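Local structure of putative phosphomethylpyrimidine kinase (Bacteroides thetaiotaomicron, 3MBH) at the interface of chains A and B. The protein probably phosphorylates pyridoxal, using ATP as the phosphate donor. Coordinates in Å, arbitrary orientation; residue numbers count along the deposited sequence, not the author numbering. Chains: chain A/B, Putative phosphomethylpyrimidine kinase.

The interface of chains A and B. Residues chain A 79, 106-108, 235; chain B 2-3.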
loop_
_atom_site.group_PDB
_atom_site.type_symbol
_atom_site.label_atom_id
_atom_site.label_comp_id
_atom_site.label_asym_id
_atom_site.label_seq_id
_atom_site.Cartn_x
_atom_site.Cartn_y
_atom_site.Cartn_z
ATOM N N ASP A 79 -23.742 4.067 15.692
ATOM C CA ASP A 79 -23.961 2.943 14.775
ATOM C C ASP A 79 -23.689 1.641 15.486
ATOM O O ASP A 79 -24.201 0.587 15.098
ATOM C CB ASP A 79 -23.074 3.129 13.575
ATOM C CG ASP A 79 -23.354 4.464 12.884
ATOM O OD1 ASP A 79 -24.416 4.524 12.269
ATOM O OD2 ASP A 79 -22.580 5.457 13.036
ATOM N N ASP A 106 -30.751 -0.399 12.898
ATOM C CA ASP A 106 -29.538 -0.976 12.276
ATOM C C ASP A 106 -28.357 -1.123 13.254
ATOM O O ASP A 106 -27.270 -1.459 12.803
ATOM C CB ASP A 106 -29.068 -0.149 11.043
ATOM C CG ASP A 106 -30.093 -0.151 9.871
ATOM O OD1 ASP A 106 -30.958 -1.078 9.780
ATOM O OD2 ASP A 106 -30.038 0.784 9.017
ATOM N N SER A 107 -28.518 -0.877 14.558
ATOM C CA SER A 107 -27.339 -0.959 15.490
ATOM C C SER A 107 -26.748 -2.359 15.685
ATOM O O SER A 107 -27.383 -3.404 15.458
ATOM C CB SER A 107 -27.615 -0.391 16.886
ATOM O OG SER A 107 -28.125 0.917 16.850
ATOM N N LEU A 108 -25.476 -2.348 16.033
ATOM C CA LEU A 108 -24.766 -3.552 16.381
ATOM C C LEU A 108 -24.401 -3.304 17.829
ATOM O O LEU A 108 -23.742 -2.310 18.103
ATOM C CB LEU A 108 -23.518 -3.631 15.505
ATOM C CG LEU A 108 -22.619 -4.830 15.757
ATOM C CD1 LEU A 108 -23.308 -6.117 15.379
ATOM C CD2 LEU A 108 -21.325 -4.617 15.013
ATOM N N LEU A 235 -17.415 -6.873 11.199
ATOM C CA LEU A 235 -18.884 -6.995 11.007
ATOM C C LEU A 235 -19.447 -5.643 10.519
ATOM O O LEU A 235 -20.236 -5.609 9.597
ATOM C CB LEU A 235 -19.582 -7.472 12.280
ATOM C CG LEU A 235 -19.263 -8.919 12.763
ATOM C CD1 LEU A 235 -19.905 -9.217 14.101
ATOM C CD2 LEU A 235 -19.696 -9.985 11.674
HETATM N N MSE B 2 -30.620 -6.206 13.491
HETATM C CA MSE B 2 -29.214 -5.695 13.647
HETATM C C MSE B 2 -28.522 -5.284 12.320
HETATM O O MSE B 2 -29.045 -5.473 11.210
HETATM C CB MSE B 2 -28.332 -6.722 14.397
HETATM C CG MSE B 2 -27.939 -7.991 13.578
HETATM SE SE MSE B 2 -26.283 -8.929 14.170
HETATM C CE MSE B 2 -25.027 -8.542 12.671
ATOM N N TYR B 3 -27.313 -4.751 12.480
ATOM C CA TYR B 3 -26.548 -4.094 11.413
ATOM C C TYR B 3 -26.341 -4.950 10.151
ATOM O O TYR B 3 -26.199 -6.180 10.230
ATOM C CB TYR B 3 -25.200 -3.634 12.012
ATOM C CG TYR B 3 -24.363 -2.687 11.184
ATOM C CD1 TYR B 3 -23.534 -3.172 10.195
ATOM C CD2 TYR B 3 -24.366 -1.299 11.433
ATOM C CE1 TYR B 3 -22.744 -2.312 9.427
ATOM C CE2 TYR B 3 -23.569 -0.423 10.670
ATOM C CZ TYR B 3 -22.750 -0.944 9.663
ATOM O OH TYR B 3 -21.932 -0.132 8.884
#
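B:Tyr3 rests its CB on the CB of A:Leu108 at 3.9 Å, a modest apolar contact that illustrates how, in this patch, an N-terminal arm may rest on a neighbouring subunit largely through packing. Its backbone N makes a weak, bent hydrogen bond to A:Ser107 O, 3.3 Å long with 129° at the hydrogen, so apolar packing probably contributes as well.

From CB the tyrosine side chain runs with CG anti to the backbone N (chi1 -168°), which carries the ring away from the start of the arm and in among backbone carbonyls of chain A. CG lies 3.5 Å from A:Asp106 O. The next atom on that flank, CD2, approaches the same carbonyl, whose oxygen lies beside the ring rather than over its centre; CD2 also looks towards A:Asp79 O at 4.1 Å. The other flank faces helix 223-236: CD1 and CE1 are each 4.1 Å from A:Leu235 O. The A:Asp79 and A:Leu235 oxygens lie beyond the rim, displaced towards one face, and the A:Asp106 oxygen towards the other, so backbone oxygens of chain A loosely flank two edges of the ring. CE2 and CZ lead on to the phenol OH, which points past those carbonyls.

Selenomethionine B:Met2 adds a second apolar touch. Its chain bends near the selenium (chi3 -110°), bringing the terminal methyl CE to 4.0 Å from A:Leu108 CD1, and the two side chains run alongside in the same direction. Both arm residues are poorly ordered, which would agree with a loose grip, and their details deserve caution.

In the fold, the arm of chain B meets the loop leading into strand 108-111 and that strand's first residue, with A:Asp79 just ahead of strand 80-83 and A:Leu235 near the end of helix 223-236. Two-fold symmetry returns the arm of chain A to chain B, a reciprocal exchange that may help pair the subunits, if this assembly persists in solution.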